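Local structure of MgGH51 (Meripilus giganteus, 6ZPV) at residues V1-P9 against S561-F569. The protein is an alpha-L-arabinofuranosidase of family GH51, a glycosidase that hydrolyses terminal non-reducing alpha-L-arabinofuranosyl residues. Residues are numbered along the deposited sequence; the frame is centred on the assembly and turned at random.
Sequences VTVTVNKNP and SLTFQLTQF
Val3 bonds through both its N and its O to the residues before and after Phe564 on strand 561-565, its N to Thr563 O at 2.8 Å and its O receiving Gln565 N at 2.9 Å. The same parallel pattern links Val1 N to Ser561 O, Thr563 N to Val1 O and Val5 N to Gln565 O, while CA-H...O contacts from Leu562, Thr2 and Phe564 fill in between. Apolar groups line the inner face: Val3 lies alongside Phe564, with CB 3.7 Å from CD1, and its CG2 meets Leu562 CD2. The chi1 of Val5 (-175°) sends CG1 away from its own N and to the edge of the Phe569 ring, leaving CG2 against Leu566 CD1. Lys7 CA sits over one face of Phe569, 4.0 Å from the ring centroid, in a CH-pi contact. The N-terminus thus forms an outermost strand of the mixed sheet completed by 609-614, within the C-terminal beta-sandwich of this GH51 enzyme; Val3 and Val5 also pack on Trp537 and Ile539 of the neighbouring sheet. On the outer face water joins the polar side chains, one molecule linking Thr2 OG1 to Thr563 OG1 and another linking Thr2 OG1 to Gln565 NE2; Gln565 OE1 bonds to Thr609 OG1. Beyond the strands, a type I turn from Leu566 to Phe569 brings Gln568 up to segment 1-9. Its straight chain (chi2 178°) carries OE1 across to Lys7 N, which donates to it (3.0 Å) from above the carbonyl plane, and a water bridges OE1 to Asn6 OD1, the acceptor of an Asx turn. Replacing Gln568 by alanine removes OE1 and would probably leave Lys7 N without its acceptor and the water on Asn6 OD1 without its second partner.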
ATOM      1  N   VAL A   1       2.710  15.196  36.566  1.00 15.30           N
ATOM      2  CA  VAL A   1       4.042  14.612  36.623  1.00 14.06           C
ATOM      3  C   VAL A   1       5.027  15.642  36.092  1.00 13.81           C
ATOM      4  O   VAL A   1       4.709  16.286  35.090  1.00 15.73           O
ATOM      5  CB  VAL A   1       4.144  13.253  35.870  1.00 15.64           C
ATOM      6  CG1 VAL A   1       3.829  13.350  34.397  1.00 18.92           C
ATOM      7  CG2 VAL A   1       5.535  12.644  35.978  1.00 20.10           C
ATOM      8  N   THR A   2       6.200  15.743  36.702  1.00 13.69           N
ATOM      9  CA  THR A   2       7.281  16.598  36.170  1.00 14.09           C
ATOM     10  C   THR A   2       8.130  15.845  35.152  1.00 13.67           C
ATOM     11  O   THR A   2       8.565  14.727  35.470  1.00 16.83           O
ATOM     12  CB  THR A   2       8.154  17.099  37.302  1.00 15.74           C
ATOM     13  OG1 THR A   2       7.366  17.923  38.152  1.00 19.18           O
ATOM     14  CG2 THR A   2       9.351  17.869  36.771  1.00 19.84           C
ATOM     15  N   VAL A   3       8.294  16.398  33.989  1.00 13.45           N
ATOM     16  CA  VAL A   3       9.154  15.815  32.945  1.00 13.27           C
ATOM     17  C   VAL A   3      10.333  16.727  32.728  1.00 13.05           C
ATOM     18  O   VAL A   3      10.174  17.845  32.187  1.00 13.27           O
ATOM     19  CB  VAL A   3       8.385  15.604  31.638  1.00 13.50           C
ATOM     20  CG1 VAL A   3       9.285  14.998  30.605  1.00 13.97           C
ATOM     21  CG2 VAL A   3       7.181  14.716  31.847  1.00 14.89           C
ATOM     22  N   THR A   4      11.506  16.294  33.182  1.00 14.05           N
ATOM     23  CA  THR A   4      12.737  17.058  33.017  1.00 14.55           C
ATOM     24  C   THR A   4      13.385  16.624  31.715  1.00 13.96           C
ATOM     25  O   THR A   4      13.617  15.406  31.527  1.00 14.41           O
ATOM     26  CB  THR A   4      13.642  16.844  34.225  1.00 16.32           C
ATOM     27  OG1 THR A   4      12.975  17.353  35.388  1.00 18.16           O
ATOM     28  CG2 THR A   4      14.971  17.567  34.068  1.00 18.80           C
ATOM     29  N   VAL A   5      13.773  17.570  30.874  1.00 14.41           N
ATOM     30  CA  VAL A   5      14.343  17.307  29.540  1.00 13.87           C
ATOM     31  C   VAL A   5      15.838  17.526  29.597  1.00 15.20           C
ATOM     32  O   VAL A   5      16.282  18.624  29.988  1.00 15.79           O
ATOM     33  CB  VAL A   5      13.681  18.193  28.485  1.00 15.01           C
ATOM     34  CG1 VAL A   5      14.217  17.808  27.134  1.00 16.01           C
ATOM     35  CG2 VAL A   5      12.154  18.050  28.572  1.00 16.61           C
ATOM     36  N   ASN A   6      16.624  16.536  29.235  1.00 14.30           N
ATOM     37  CA  ASN A   6      18.084  16.698  29.171  1.00 14.87           C
ATOM     38  C   ASN A   6      18.442  17.530  27.953  1.00 16.29           C
ATOM     39  O   ASN A   6      17.954  17.257  26.828  1.00 17.44           O
ATOM     40  CB  ASN A   6      18.720  15.308  29.107  1.00 16.27           C
ATOM     41  CG  ASN A   6      20.184  15.244  29.468  1.00 18.48           C
ATOM     42  OD1 ASN A   6      20.986  16.074  29.041  1.00 17.92           O
ATOM     43  ND2 ASN A   6      20.484  14.190  30.221  1.00 28.81           N
ATOM     44  N   LYS A   7      19.325  18.510  28.134  1.00 16.08           N
ATOM     45  CA  LYS A   7      19.809  19.322  27.018  1.00 17.14           C
ATOM     46  C   LYS A   7      20.745  18.545  26.097  1.00 15.89           C
ATOM     47  O   LYS A   7      21.003  19.022  24.998  1.00 18.91           O
ATOM     48  CB  LYS A   7      20.512  20.591  27.480  1.00 21.28           C
ATOM     49  CG  LYS A   7      21.829  20.346  28.204  1.00 23.99           C
ATOM     50  CD  LYS A   7      22.635  21.613  28.528  1.00 36.97           C
ATOM     51  CE  LYS A   7      23.791  21.350  29.465  1.00 57.65           C
ATOM     52  NZ  LYS A   7      24.787  20.443  28.846  1.00 70.53           N
ATOM     53  N   ASN A   8      21.293  17.432  26.538  1.00 15.20           N
ATOM     54  CA  ASN A   8      22.288  16.655  25.778  1.00 14.70           C
ATOM     55  C   ASN A   8      21.628  15.486  25.070  1.00 13.70           C
ATOM     56  O   ASN A   8      21.197  14.537  25.735  1.00 14.64           O
ATOM     57  CB  ASN A   8      23.367  16.144  26.683  1.00 16.81           C
ATOM     58  CG  ASN A   8      24.223  17.232  27.273  1.00 18.38           C
ATOM     59  OD1 ASN A   8      24.498  18.257  26.620  1.00 20.84           O
ATOM     60  ND2 ASN A   8      24.615  17.000  28.501  1.00 25.16           N
ATOM     61  N   PRO A   9      21.576  15.464  23.728  1.00 14.09           N
ATOM     62  CA  PRO A   9      21.031  14.287  23.054  1.00 13.60           C
ATOM     63  C   PRO A   9      21.832  13.028  23.405  1.00 13.97           C
ATOM     64  O   PRO A   9      23.046  13.073  23.601  1.00 15.43           O
ATOM     65  CB  PRO A   9      21.266  14.584  21.549  1.00 15.69           C
ATOM     66  CG  PRO A   9      21.355  16.076  21.469  1.00 17.46           C
ATOM     67  CD  PRO A   9      21.919  16.542  22.811  1.00 15.90           C
ATOM     68  N   SER A 561      -1.756  15.831  33.868  1.00 15.01           N
ATOM     69  CA  SER A 561      -0.977  17.058  33.623  1.00 14.87           C
ATOM     70  C   SER A 561       0.516  16.735  33.646  1.00 13.66           C
ATOM     71  O   SER A 561       0.952  15.860  34.425  1.00 14.95           O
ATOM     72  CB  SER A 561      -1.321  18.205  34.630  1.00 18.93           C
ATOM     73  OG  SER A 561      -2.653  18.633  34.364  1.00 24.17           O
ATOM     74  N   LEU A 562       1.267  17.425  32.808  1.00 12.80           N
ATOM     75  CA  LEU A 562       2.696  17.313  32.725  1.00 13.37           C
ATOM     76  C   LEU A 562       3.291  18.684  32.900  1.00 13.37           C
ATOM     77  O   LEU A 562       2.901  19.607  32.206  1.00 14.85           O
ATOM     78  CB  LEU A 562       3.136  16.725  31.377  1.00 12.93           C
ATOM     79  CG  LEU A 562       2.473  15.379  31.022  1.00 12.94           C
ATOM     80  CD1 LEU A 562       1.248  15.588  30.166  1.00 15.01           C
ATOM     81  CD2 LEU A 562       3.427  14.432  30.299  1.00 14.24           C
ATOM     82  N   THR A 563       4.269  18.794  33.791  1.00 13.27           N
ATOM     83  CA  THR A 563       5.038  20.004  33.968  1.00 13.65           C
ATOM     84  C   THR A 563       6.398  19.771  33.287  1.00 13.89           C
ATOM     85  O   THR A 563       7.195  18.979  33.797  1.00 14.77           O
ATOM     86  CB  THR A 563       5.262  20.309  35.469  1.00 15.10           C
ATOM     87  OG1 THR A 563       4.029  20.277  36.220  1.00 17.59           O
ATOM     88  CG2 THR A 563       5.998  21.628  35.609  1.00 16.68           C
ATOM     89  N   PHE A 564       6.598  20.410  32.146  1.00 13.23           N
ATOM     90  CA  PHE A 564       7.864  20.288  31.411  1.00 13.39           C
ATOM     91  C   PHE A 564       8.881  21.246  31.963  1.00 13.71           C
ATOM     92  O   PHE A 564       8.600  22.457  32.086  1.00 15.20           O
ATOM     93  CB  PHE A 564       7.623  20.519  29.924  1.00 13.50           C
ATOM     94  CG  PHE A 564       6.866  19.388  29.294  1.00 13.10           C
ATOM     95  CD1 PHE A 564       7.495  18.152  29.042  1.00 13.36           C
ATOM     96  CD2 PHE A 564       5.517  19.495  29.028  1.00 14.18           C
ATOM     97  CE1 PHE A 564       6.752  17.116  28.511  1.00 13.94           C
ATOM     98  CE2 PHE A 564       4.804  18.440  28.496  1.00 15.09           C
ATOM     99  CZ  PHE A 564       5.412  17.243  28.245  1.00 13.42           C
ATOM    100  N   GLN A 565      10.062  20.718  32.256  1.00 13.90           N
ATOM    101  CA  GLN A 565      11.205  21.490  32.775  1.00 14.53           C
ATOM    102  C   GLN A 565      12.326  21.415  31.756  1.00 15.33           C
ATOM    103  O   GLN A 565      12.927  20.350  31.567  1.00 16.31           O
ATOM    104  CB  GLN A 565      11.647  20.975  34.143  1.00 15.53           C
ATOM    105  CG  GLN A 565      10.646  21.168  35.223  1.00 16.83           C
ATOM    106  CD  GLN A 565      10.410  22.589  35.670  1.00 18.43           C
ATOM    107  OE1 GLN A 565      11.061  23.494  35.168  1.00 19.34           O
ATOM    108  NE2 GLN A 565       9.592  22.754  36.711  1.00 18.44           N
ATOM    109  N   LEU A 566      12.574  22.538  31.112  1.00 16.51           N
ATOM    110  CA  LEU A 566      13.597  22.732  30.065  1.00 17.50           C
ATOM    111  C   LEU A 566      14.634  23.744  30.564  1.00 15.95           C
ATOM    112  O   LEU A 566      15.352  24.389  29.713  1.00 18.00           O
ATOM    113  CB  LEU A 566      12.958  23.181  28.761  1.00 18.07           C
ATOM    114  CG  LEU A 566      12.253  22.069  27.956  1.00 18.29           C
ATOM    115  CD1 LEU A 566      10.958  21.664  28.569  1.00 21.63           C
ATOM    116  CD2 LEU A 566      12.073  22.475  26.554  1.00 25.71           C
ATOM    117  N   THR A 567      14.826  23.846  31.879  1.00 16.62           N
ATOM    118  CA  THR A 567      15.765  24.843  32.423  1.00 18.45           C
ATOM    119  C   THR A 567      17.232  24.504  32.109  1.00 19.31           C
ATOM    120  O   THR A 567      18.066  25.400  32.268  1.00 20.58           O
ATOM    121  CB  THR A 567      15.555  24.937  33.925  1.00 20.72           C
ATOM    122  OG1 THR A 567      15.742  23.683  34.533  1.00 27.61           O
ATOM    123  CG2 THR A 567      14.190  25.518  34.237  1.00 24.55           C
ATOM    124  N   GLN A 568      17.569  23.293  31.678  1.00 18.19           N
ATOM    125  CA  GLN A 568      18.964  22.993  31.300  1.00 18.21           C
ATOM    126  C   GLN A 568      19.372  23.754  30.037  1.00 17.81           C
ATOM    127  O   GLN A 568      20.579  23.940  29.784  1.00 19.10           O
ATOM    128  CB  GLN A 568      19.173  21.489  31.056  1.00 18.92           C
ATOM    129  CG  GLN A 568      19.072  20.692  32.348  1.00 20.20           C
ATOM    130  CD  GLN A 568      19.229  19.217  32.086  1.00 19.55           C
ATOM    131  OE1 GLN A 568      19.876  18.815  31.082  1.00 19.48           O
ATOM    132  NE2 GLN A 568      18.659  18.419  32.992  1.00 20.43           N
ATOM    133  N   PHE A 569      18.420  24.060  29.175  1.00 17.27           N
ATOM    134  CA  PHE A 569      18.718  24.712  27.886  1.00 17.66           C
ATOM    135  C   PHE A 569      19.157  26.162  28.109  1.00 17.96           C
ATOM    136  O   PHE A 569      18.836  26.823  29.121  1.00 19.87           O
ATOM    137  CB  PHE A 569      17.512  24.640  26.950  1.00 18.08           C
ATOM    138  CG  PHE A 569      17.144  23.229  26.508  1.00 18.64           C
ATOM    139  CD1 PHE A 569      16.370  22.365  27.290  1.00 26.17           C
ATOM    140  CD2 PHE A 569      17.691  22.705  25.384  1.00 23.24           C
ATOM    141  CE1 PHE A 569      16.131  21.056  26.948  1.00 25.17           C
ATOM    142  CE2 PHE A 569      17.393  21.388  24.993  1.00 22.73           C
ATOM    143  CZ  PHE A 569      16.580  20.581  25.776  1.00 22.64           C
TER
HETATM  144  O   HOH W   1       8.558  20.519  38.301  1.00 23.90           O
HETATM  145  O   HOH W   2       4.735  18.866  38.551  1.00 28.85           O
HETATM  146  O   HOH W   3      15.956  20.870  31.494  1.00 19.31           O
HETATM  147  O   HOH W   4      22.150  17.267  31.362  1.00 31.95           O